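Local coordinates for TqaL (Neurospora crassa, PDB 7EEH), which belongs to the 2OG-Fe dioxygenase family of the cupin clan and holds an iron(III) ion in a mononuclear metal site, at residues Arg149-Tyr154 with Thr185-Asp189; Trp159-Asn165 with Leu272-Arg278; Asp214-Thr219 with Thr249-His253. The protein carries 1 engineered substitution. Numbering follows the deposited sequence.

TqaL illustrates how contacts of quite different kinds converge on one metal site. Interactions 1 and 3 supply Asp-186 and His-253, which bind the iron together with His-184; their centres are 14 Å apart, yet Asp-186 OD1 and His-253 NE2 lie only 3.0 Å from each other at the metal, and both contacts reach the same iron-bound water. Interaction 2, the strand pairing beside the site, has its centre 13 Å from that of interaction 1 and meets it directly: Asp-189 N approaches Thr-276 O at 3.0 Å, and Phe-275 CE1 lies 3.3 Å from Asp-186 OD2. Interactions 2 and 3 do not touch, their nearest atoms being about 6 Å apart.

Interaction 1 of 3, residues Arg149-Tyr154 with Thr185-Asp189; sequences RPRLDY and TDGVD. With FE (Fe (III) ion), chain H.
Two arginines from one loop reach consecutive backbone carbonyls of another, the loop that carries an iron ligand. Neither segment is regular: Arg-149 to Leu-152 form a type I turn, closed by Leu-152 N to Arg-149 O (3.1 Å), and the backbones stay apart, the nearest CA pair, Arg-149 and Asp-189, being separated by 8.0 Å. Arg-149 bridges the gap with an extended side chain (chi1 to chi3 m, t, t), giving Val-188 O a forked pair of hydrogen bonds from NE (2.9 Å) and NH2 (3.1 Å), while Gly-187 CA lies over one guanidinium face. Arg-151 (chi1 p) donates from NH1 to Gly-187 O at 3.1 Å. Gly-187 itself has positive phi (75°, psi 22°). Farther along, Tyr-154 OH accepts from Arg-149 N (2.9 Å) and donates to Asp-189 OD1 (2.6 Å), tying the turn to the second loop. Asp-186 takes no part in these bonds; it binds FE through OD1 at 2.1 Å, within the two-histidine, one-carboxylate triad of this family. The Arg-149 guanidinium is paired with the carboxylate of Asp-248 and still donates to Val-188 O. With Gly-187 O and Val-188 O as acceptors, the loop after the iron ligand is held through its main chain.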
loop_
_atom_site.group_PDB
_atom_site.type_symbol
_atom_site.label_atom_id
_atom_site.label_comp_id
_atom_site.label_asym_id
_atom_site.label_seq_id
_atom_site.Cartn_x
_atom_site.Cartn_y
_atom_site.Cartn_z
ATOM N N ARG B 149 7.947 -7.499 -36.279
ATOM C CA ARG B 149 7.567 -7.216 -37.665
ATOM C C ARG B 149 8.823 -7.175 -38.523
ATOM O O ARG B 149 9.779 -6.478 -38.166
ATOM C CB ARG B 149 6.825 -5.881 -37.787
ATOM C CG ARG B 149 5.447 -5.841 -37.156
ATOM C CD ARG B 149 4.652 -4.617 -37.598
ATOM N NE ARG B 149 3.396 -4.505 -36.863
ATOM C CZ ARG B 149 2.316 -5.215 -37.146
ATOM N NH1 ARG B 149 2.340 -6.068 -38.161
ATOM N NH2 ARG B 149 1.219 -5.079 -36.419
ATOM N N PRO B 150 8.865 -7.902 -39.648
ATOM C CA PRO B 150 10.089 -7.922 -40.464
ATOM C C PRO B 150 10.545 -6.563 -40.949
ATOM O O PRO B 150 11.747 -6.363 -41.136
ATOM C CB PRO B 150 9.706 -8.834 -41.637
ATOM C CG PRO B 150 8.732 -9.780 -41.039
ATOM C CD PRO B 150 7.915 -8.945 -40.068
ATOM N N ARG B 151 9.639 -5.609 -41.143
ATOM C CA ARG B 151 10.062 -4.336 -41.710
ATOM C C ARG B 151 10.639 -3.383 -40.675
ATOM O O ARG B 151 11.057 -2.287 -41.045
ATOM C CB ARG B 151 8.894 -3.667 -42.451
ATOM C CG ARG B 151 7.813 -3.106 -41.543
ATOM C CD ARG B 151 6.674 -2.452 -42.334
ATOM N NE ARG B 151 6.416 -1.074 -41.909
ATOM C CZ ARG B 151 5.562 -0.733 -40.941
ATOM N NH1 ARG B 151 4.879 -1.669 -40.283
ATOM N NH2 ARG B 151 5.384 0.548 -40.626
ATOM N N LEU B 152 10.702 -3.769 -39.400
ATOM C CA LEU B 152 11.134 -2.861 -38.353
ATOM C C LEU B 152 12.416 -3.358 -37.702
ATOM O O LEU B 152 12.766 -4.535 -37.792
ATOM C CB LEU B 152 10.041 -2.688 -37.295
ATOM C CG LEU B 152 8.698 -2.208 -37.836
ATOM C CD1 LEU B 152 7.689 -2.108 -36.706
ATOM C CD2 LEU B 152 8.875 -0.873 -38.544
ATOM N N ASP B 153 13.103 -2.451 -37.015
ATOM C CA ASP B 153 14.447 -2.709 -36.489
ATOM C C ASP B 153 14.410 -2.809 -34.963
ATOM O O ASP B 153 14.448 -1.796 -34.257
ATOM C CB ASP B 153 15.427 -1.631 -36.953
ATOM C CG ASP B 153 16.829 -1.822 -36.369
ATOM O OD1 ASP B 153 17.114 -2.911 -35.823
ATOM O OD2 ASP B 153 17.653 -0.889 -36.459
ATOM N N TYR B 154 14.420 -4.039 -34.461
ATOM C CA TYR B 154 14.351 -4.293 -33.032
ATOM C C TYR B 154 15.714 -4.276 -32.364
ATOM O O TYR B 154 15.794 -4.500 -31.158
ATOM C CB TYR B 154 13.620 -5.619 -32.773
ATOM C CG TYR B 154 12.186 -5.532 -33.237
ATOM C CD1 TYR B 154 11.856 -5.734 -34.568
ATOM C CD2 TYR B 154 11.169 -5.178 -32.358
ATOM C CE1 TYR B 154 10.548 -5.618 -35.010
ATOM C CE2 TYR B 154 9.855 -5.060 -32.790
ATOM C CZ TYR B 154 9.547 -5.282 -34.116
ATOM O OH TYR B 154 8.243 -5.151 -34.556
ATOM N N THR B 185 -4.986 -4.927 -37.841
ATOM C CA THR B 185 -3.915 -4.437 -36.983
ATOM C C THR B 185 -3.498 -3.048 -37.458
ATOM O O THR B 185 -3.688 -2.688 -38.621
ATOM C CB THR B 185 -2.689 -5.359 -36.982
ATOM O OG1 THR B 185 -1.971 -5.199 -38.210
ATOM C CG2 THR B 185 -3.116 -6.822 -36.826
ATOM N N ASP B 186 -2.916 -2.277 -36.546
ATOM C CA ASP B 186 -2.466 -0.923 -36.836
ATOM C C ASP B 186 -1.077 -0.875 -37.460
ATOM O O ASP B 186 -0.594 0.219 -37.768
ATOM C CB ASP B 186 -2.446 -0.085 -35.555
ATOM C CG ASP B 186 -3.797 -0.008 -34.871
ATOM O OD1 ASP B 186 -4.841 -0.088 -35.551
ATOM O OD2 ASP B 186 -3.798 0.152 -33.632
ATOM N N GLY B 187 -0.413 -2.018 -37.620
ATOM C CA GLY B 187 0.915 -2.033 -38.199
ATOM C C GLY B 187 2.013 -1.554 -37.284
ATOM O O GLY B 187 3.070 -1.151 -37.771
ATOM N N VAL B 188 1.803 -1.579 -35.964
ATOM C CA VAL B 188 2.825 -1.122 -35.025
ATOM C C VAL B 188 3.099 -2.251 -34.034
ATOM O O VAL B 188 2.726 -3.405 -34.282
ATOM C CB VAL B 188 2.386 0.183 -34.326
ATOM C CG1 VAL B 188 2.255 1.340 -35.342
ATOM C CG2 VAL B 188 1.066 -0.017 -33.602
ATOM N N ASP B 189 3.776 -1.943 -32.924
ATOM C CA ASP B 189 4.045 -2.927 -31.880
ATOM C C ASP B 189 3.053 -2.854 -30.726
ATOM O O ASP B 189 2.545 -3.889 -30.296
ATOM C CB ASP B 189 5.475 -2.764 -31.340
ATOM C CG ASP B 189 6.538 -3.122 -32.378
ATOM O OD1 ASP B 189 6.444 -4.225 -32.961
ATOM O OD2 ASP B 189 7.448 -2.294 -32.614
HETATM FE FE FE H . -6.785 0.190 -34.935
HETATM O O HOH W 1 -0.069 -7.988 -38.116
HETATM O O HOH W 2 -6.794 1.872 -36.472
#

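Interaction 2 of 3, residues Trp159-Asn165 with Leu272-Arg278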
loop_
_atom_site.group_PDB
_atom_site.type_symbol
_atom_site.label_atom_id
_atom_site.label_comp_id
_atom_site.label_asym_id
_atom_site.label_seq_id
_atom_site.Cartn_x
_atom_site.Cartn_y
_atom_site.Cartn_z
ATOM N N TRP B 159 12.007 4.109 -29.876
ATOM C CA TRP B 159 10.708 3.827 -30.467
ATOM C C TRP B 159 10.119 5.116 -31.020
ATOM O O TRP B 159 10.357 6.199 -30.487
ATOM C CB TRP B 159 9.700 3.250 -29.460
ATOM C CG TRP B 159 10.097 2.038 -28.659
ATOM C CD1 TRP B 159 10.997 1.991 -27.647
ATOM C CD2 TRP B 159 9.540 0.718 -28.763
ATOM N NE1 TRP B 159 11.069 0.720 -27.130
ATOM C CE2 TRP B 159 10.185 -0.082 -27.798
ATOM C CE3 TRP B 159 8.575 0.130 -29.596
ATOM C CZ2 TRP B 159 9.902 -1.432 -27.633
ATOM C CZ3 TRP B 159 8.285 -1.217 -29.432
ATOM C CH2 TRP B 159 8.957 -1.986 -28.462
ATOM N N VAL B 160 9.331 4.982 -32.076
ATOM C CA VAL B 160 8.525 6.073 -32.609
ATOM C C VAL B 160 7.119 5.900 -32.071
ATOM O O VAL B 160 6.527 4.825 -32.212
ATOM C CB VAL B 160 8.504 6.070 -34.146
ATOM C CG1 VAL B 160 7.683 7.263 -34.665
ATOM C CG2 VAL B 160 9.908 6.073 -34.699
ATOM N N CYS B 161 6.582 6.950 -31.461
ATOM C CA CYS B 161 5.212 6.939 -30.972
ATOM C C CYS B 161 4.452 8.033 -31.706
ATOM O O CYS B 161 4.716 9.227 -31.497
ATOM C CB CYS B 161 5.158 7.150 -29.464
ATOM S SG CYS B 161 3.460 7.305 -28.840
ATOM N N THR B 162 3.535 7.634 -32.581
ATOM C CA THR B 162 2.668 8.584 -33.258
ATOM C C THR B 162 1.388 8.729 -32.442
ATOM O O THR B 162 0.662 7.752 -32.235
ATOM C CB THR B 162 2.348 8.148 -34.689
ATOM O OG1 THR B 162 3.558 7.780 -35.349
ATOM C CG2 THR B 162 1.729 9.309 -35.456
ATOM N N LEU B 163 1.130 9.941 -31.967
ATOM C CA LEU B 163 0.007 10.230 -31.085
ATOM C C LEU B 163 -1.033 11.079 -31.806
ATOM O O LEU B 163 -0.709 12.158 -32.306
ATOM C CB LEU B 163 0.486 10.938 -29.818
ATOM C CG LEU B 163 -0.804 11.071 -29.000
ATOM C CD1 LEU B 163 -0.947 10.117 -27.873
ATOM C CD2 LEU B 163 -1.097 12.532 -28.617
ATOM N N PHE B 164 -2.277 10.601 -31.842
ATOM C CA PHE B 164 -3.411 11.365 -32.350
ATOM C C PHE B 164 -4.354 11.734 -31.212
ATOM O O PHE B 164 -4.777 10.865 -30.439
ATOM C CB PHE B 164 -4.202 10.585 -33.400
ATOM C CG PHE B 164 -3.509 10.464 -34.718
ATOM C CD1 PHE B 164 -2.482 9.561 -34.888
ATOM C CD2 PHE B 164 -3.898 11.246 -35.797
ATOM C CE1 PHE B 164 -1.840 9.438 -36.110
ATOM C CE2 PHE B 164 -3.258 11.131 -37.019
ATOM C CZ PHE B 164 -2.229 10.224 -37.172
ATOM N N ASN B 165 -4.715 13.004 -31.143
ATOM C CA ASN B 165 -5.809 13.464 -30.297
ATOM C C ASN B 165 -6.997 13.656 -31.238
ATOM O O ASN B 165 -6.930 14.472 -32.161
ATOM C CB ASN B 165 -5.408 14.748 -29.580
ATOM C CG ASN B 165 -6.454 15.244 -28.614
ATOM O OD1 ASN B 165 -7.521 14.638 -28.435
ATOM N ND2 ASN B 165 -6.144 16.338 -27.959
ATOM N N LEU B 272 -7.225 9.898 -26.955
ATOM C CA LEU B 272 -5.810 9.927 -27.298
ATOM C C LEU B 272 -5.453 8.542 -27.825
ATOM O O LEU B 272 -5.759 7.542 -27.174
ATOM C CB LEU B 272 -4.951 10.292 -26.084
ATOM C CG LEU B 272 -5.168 11.697 -25.511
ATOM C CD1 LEU B 272 -4.446 11.848 -24.185
ATOM C CD2 LEU B 272 -4.710 12.764 -26.520
ATOM N N ILE B 273 -4.838 8.480 -29.005
ATOM C CA ILE B 273 -4.479 7.212 -29.637
ATOM C C ILE B 273 -2.970 7.208 -29.846
ATOM O O ILE B 273 -2.440 8.025 -30.612
ATOM C CB ILE B 273 -5.227 6.989 -30.958
ATOM C CG1 ILE B 273 -6.737 7.060 -30.726
ATOM C CG2 ILE B 273 -4.836 5.645 -31.566
ATOM C CD1 ILE B 273 -7.540 7.133 -31.984
ATOM N N PHE B 274 -2.276 6.300 -29.151
ATOM C CA PHE B 274 -0.821 6.183 -29.191
ATOM C C PHE B 274 -0.460 4.972 -30.037
ATOM O O PHE B 274 -0.792 3.845 -29.658
ATOM C CB PHE B 274 -0.214 5.999 -27.787
ATOM C CG PHE B 274 -0.613 7.055 -26.762
ATOM C CD1 PHE B 274 -1.875 7.064 -26.205
ATOM C CD2 PHE B 274 0.318 7.983 -26.311
ATOM C CE1 PHE B 274 -2.238 8.008 -25.249
ATOM C CE2 PHE B 274 -0.022 8.932 -25.347
ATOM C CZ PHE B 274 -1.310 8.943 -24.818
ATOM N N PHE B 275 0.228 5.191 -31.164
ATOM C CA PHE B 275 0.726 4.101 -32.014
ATOM C C PHE B 275 2.239 4.033 -31.849
ATOM O O PHE B 275 2.946 4.911 -32.356
ATOM C CB PHE B 275 0.404 4.324 -33.488
ATOM C CG PHE B 275 -1.062 4.404 -33.832
ATOM C CD1 PHE B 275 -1.852 3.271 -33.862
ATOM C CD2 PHE B 275 -1.625 5.617 -34.228
ATOM C CE1 PHE B 275 -3.192 3.345 -34.247
ATOM C CE2 PHE B 275 -2.963 5.695 -34.611
ATOM C CZ PHE B 275 -3.742 4.558 -34.621
ATOM N N THR B 276 2.749 2.985 -31.184
ATOM C CA THR B 276 4.171 2.901 -30.862
ATOM C C THR B 276 4.825 1.701 -31.543
ATOM O O THR B 276 4.347 0.568 -31.408
ATOM C CB THR B 276 4.379 2.838 -29.338
ATOM O OG1 THR B 276 3.900 4.057 -28.752
ATOM C CG2 THR B 276 5.867 2.682 -29.009
ATOM N N ARG B 277 5.939 1.944 -32.244
ATOM C CA ARG B 277 6.642 0.870 -32.945
ATOM C C ARG B 277 8.140 1.142 -32.975
ATOM O O ARG B 277 8.592 2.271 -32.761
ATOM C CB ARG B 277 6.125 0.697 -34.373
ATOM C CG ARG B 277 6.298 1.959 -35.257
ATOM C CD ARG B 277 6.132 1.615 -36.739
ATOM N NE ARG B 277 6.103 2.802 -37.602
ATOM C CZ ARG B 277 7.171 3.545 -37.895
ATOM N NH1 ARG B 277 8.368 3.233 -37.405
ATOM N NH2 ARG B 277 7.054 4.597 -38.692
ATOM N N ARG B 278 8.913 0.078 -33.224
ATOM C CA ARG B 278 10.328 0.234 -33.534
ATOM C C ARG B 278 10.472 0.933 -34.892
ATOM O O ARG B 278 9.558 0.891 -35.719
ATOM C CB ARG B 278 11.033 -1.128 -33.548
ATOM C CG ARG B 278 11.033 -1.863 -32.185
ATOM C CD ARG B 278 11.836 -1.094 -31.159
ATOM N NE ARG B 278 12.445 -1.918 -30.109
ATOM C CZ ARG B 278 13.091 -1.402 -29.059
ATOM N NH1 ARG B 278 13.195 -0.078 -28.928
ATOM N NH2 ARG B 278 13.628 -2.189 -28.131
HETATM O O HOH W 3 4.078 5.190 -35.025
#
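Main-chain hydrogen bonding sets the framework: the two strands run antiparallel, their axes at 162° and 4.5 Å apart at the closest approach, with hydrogen-bonded pairs Val-160/Arg-277, Thr-162/Phe-275 and Phe-164/Ile-273 (N to O, 2.8 to 2.9 Å). CA-H...O contacts fill the intervals, as from Cys-161 CA to Phe-275 O (3.3 Å). Water 3 adds a bridge, 2.7 Å from Thr-162 OG1 and donating to Phe-275 O at 2.9 Å. Aromatic contacts come next. The Arg-278 guanidinium stacks flat on Trp-159, centres 3.8 Å apart, and Arg-278 CD makes a CH-pi contact with the six-membered ring (3.7 Å to its centroid); Cys-161 SG meets the edge of Phe-274. Apolar contacts divide between the faces: Leu-163 CD2 lies 4.2 Å from Leu-272 CD2 on the face covered by helix 128-141, whereas Phe-164 CD1 approaches Phe-275 CE2 (3.9 Å) on the other, where the side chain of Phe-275 comes within about 5 Å of the iron. Such a pairing, with one sheet face toward the metal, is typical of the double-stranded beta-helix (jelly roll) of cupin-clan proteins.

Interaction 3 of 3, residues Asp214-Thr219 with Thr249-His253; sequences DMNEET and TENKH. With FE (Fe (III) ion), chain H.
Met-215, present as selenomethionine, folds its side chain (m, m, m) over the peptide joining Glu-250 to Asn-251: SE lies 3.6 Å from Glu-250 C and 3.7 Å from Asn-251 N, and CE is 3.8 Å from Thr-249 O. Its backbone belongs to a type I turn from Asp-214 to Glu-217, closed by Glu-217 N to Asp-214 O (3.2 Å) and reinforced by an Asx turn in which Asn-216 N donates to Asp-214 OD1 (2.8 Å). From Glu-217, the last residue of the turn, the chain runs on extended (phi -69°, psi 148°). The closest CA pair across the segments is Asp-214 with Asn-251, at 5.4 Å. From the facing segment, Lys-252 stretches out fully (m, t, t, t) and sets its ammonium among oxygens: NZ donates to Met-215 O (3.0 Å) and Glu-217 O (2.7 Å), and weakly to Thr-219 OG1 (3.2 Å). The lysine ammonium thus gathers two carbonyls of the turn, those of Met-215 and Glu-217. The next residue, His-253 (chi1 p), points to the opposite side of the strand and binds FE through NE2 at 2.1 Å, so adjacent positions serve the turn and the metal. Lys-252 begins strand 252-255, an outermost strand of a three-stranded antiparallel sheet, and pairs through its backbone with His-213; the turn leads straight out of the central strand 209-213, on the way to strand 231-236.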
loop_
_atom_site.group_PDB
_atom_site.type_symbol
_atom_site.label_atom_id
_atom_site.label_comp_id
_atom_site.label_asym_id
_atom_site.label_seq_id
_atom_site.Cartn_x
_atom_site.Cartn_y
_atom_site.Cartn_z
ATOM N N ASP B 214 -8.286 -13.059 -32.067
ATOM C CA ASP B 214 -7.044 -13.766 -32.336
ATOM C C ASP B 214 -6.684 -13.609 -33.814
ATOM O O ASP B 214 -7.448 -13.061 -34.612
ATOM C CB ASP B 214 -7.146 -15.242 -31.912
ATOM C CG ASP B 214 -8.178 -16.025 -32.710
ATOM O OD1 ASP B 214 -8.141 -15.991 -33.952
ATOM O OD2 ASP B 214 -9.016 -16.711 -32.089
HETATM N N MSE B 215 -5.487 -14.044 -34.164
HETATM C CA MSE B 215 -4.942 -13.848 -35.523
HETATM C C MSE B 215 -5.701 -14.630 -36.593
HETATM O O MSE B 215 -5.472 -14.377 -37.731
HETATM C CB MSE B 215 -3.439 -14.106 -35.537
HETATM C CG MSE B 215 -2.711 -13.324 -34.489
HETATM SE SE MSE B 215 -2.797 -11.444 -34.841
HETATM C CE MSE B 215 -1.831 -11.273 -36.455
ATOM N N ASN B 216 -6.609 -15.496 -36.216
ATOM C CA ASN B 216 -7.375 -16.256 -37.191
ATOM C C ASN B 216 -8.667 -15.561 -37.603
ATOM O O ASN B 216 -9.367 -16.059 -38.490
ATOM C CB ASN B 216 -7.679 -17.656 -36.651
ATOM C CG ASN B 216 -6.425 -18.482 -36.450
ATOM O OD1 ASN B 216 -5.431 -18.304 -37.159
ATOM N ND2 ASN B 216 -6.465 -19.395 -35.491
ATOM N N GLU B 217 -9.008 -14.432 -36.990
ATOM C CA GLU B 217 -10.124 -13.647 -37.495
ATOM C C GLU B 217 -9.757 -13.035 -38.842
ATOM O O GLU B 217 -8.596 -12.714 -39.107
ATOM C CB GLU B 217 -10.512 -12.553 -36.493
ATOM C CG GLU B 217 -11.790 -11.780 -36.834
ATOM C CD GLU B 217 -12.980 -12.686 -37.107
ATOM O OE1 GLU B 217 -13.144 -13.113 -38.269
ATOM O OE2 GLU B 217 -13.750 -12.976 -36.163
ATOM N N GLU B 218 -10.767 -12.884 -39.699
ATOM C CA GLU B 218 -10.599 -12.379 -41.062
ATOM C C GLU B 218 -10.311 -10.876 -41.056
ATOM O O GLU B 218 -11.181 -10.076 -40.699
ATOM C CB GLU B 218 -11.866 -12.675 -41.863
ATOM C CG GLU B 218 -11.711 -12.651 -43.383
ATOM C CD GLU B 218 -10.917 -13.835 -43.924
ATOM O OE1 GLU B 218 -10.792 -14.862 -43.207
ATOM O OE2 GLU B 218 -10.426 -13.738 -45.074
ATOM N N THR B 219 -9.116 -10.480 -41.491
ATOM C CA THR B 219 -8.837 -9.063 -41.710
ATOM C C THR B 219 -9.881 -8.460 -42.641
ATOM O O THR B 219 -10.156 -8.997 -43.715
ATOM C CB THR B 219 -7.442 -8.878 -42.313
ATOM O OG1 THR B 219 -6.458 -9.469 -41.457
ATOM C CG2 THR B 219 -7.126 -7.403 -42.492
ATOM N N THR B 249 0.828 -6.697 -32.782
ATOM C CA THR B 249 1.283 -7.784 -33.631
ATOM C C THR B 249 0.677 -9.131 -33.260
ATOM O O THR B 249 0.813 -10.087 -34.028
ATOM C CB THR B 249 2.808 -7.892 -33.562
ATOM O OG1 THR B 249 3.211 -7.872 -32.190
ATOM C CG2 THR B 249 3.465 -6.724 -34.279
ATOM N N GLU B 250 0.014 -9.238 -32.116
ATOM C CA GLU B 250 -0.500 -10.528 -31.669
ATOM C C GLU B 250 -2.003 -10.531 -31.469
ATOM O O GLU B 250 -2.558 -11.571 -31.100
ATOM C CB GLU B 250 0.204 -10.961 -30.374
ATOM C CG GLU B 250 1.705 -11.029 -30.535
ATOM C CD GLU B 250 2.425 -11.149 -29.219
ATOM O OE1 GLU B 250 1.789 -11.616 -28.248
ATOM O OE2 GLU B 250 3.608 -10.747 -29.159
ATOM N N ASN B 251 -2.668 -9.399 -31.704
ATOM C CA ASN B 251 -4.116 -9.242 -31.645
ATOM C C ASN B 251 -4.569 -8.521 -32.898
ATOM O O ASN B 251 -3.800 -7.775 -33.504
ATOM C CB ASN B 251 -4.596 -8.384 -30.469
ATOM C CG ASN B 251 -4.159 -8.908 -29.138
ATOM O OD1 ASN B 251 -4.823 -9.763 -28.560
ATOM N ND2 ASN B 251 -3.047 -8.380 -28.620
ATOM N N LYS B 252 -5.766 -8.845 -33.359
ATOM C CA LYS B 252 -6.460 -8.001 -34.315
ATOM C C LYS B 252 -7.534 -7.293 -33.517
ATOM O O LYS B 252 -7.894 -7.744 -32.422
ATOM C CB LYS B 252 -7.070 -8.798 -35.485
ATOM C CG LYS B 252 -6.084 -9.300 -36.515
ATOM C CD LYS B 252 -6.684 -10.235 -37.562
ATOM C CE LYS B 252 -5.587 -10.841 -38.456
ATOM N NZ LYS B 252 -6.083 -11.915 -39.380
ATOM N N HIS B 253 -8.028 -6.170 -34.036
ATOM C CA HIS B 253 -9.067 -5.472 -33.299
ATOM C C HIS B 253 -10.023 -4.786 -34.264
ATOM O O HIS B 253 -9.765 -4.672 -35.461
ATOM C CB HIS B 253 -8.472 -4.471 -32.297
ATOM C CG HIS B 253 -7.604 -3.428 -32.920
ATOM N ND1 HIS B 253 -6.278 -3.650 -33.243
ATOM C CD2 HIS B 253 -7.868 -2.144 -33.269
ATOM C CE1 HIS B 253 -5.767 -2.548 -33.762
ATOM N NE2 HIS B 253 -6.712 -1.623 -33.795
HETATM FE FE FE H . -6.785 0.190 -34.935
HETATM O O HOH W 2 -6.794 1.872 -36.472
#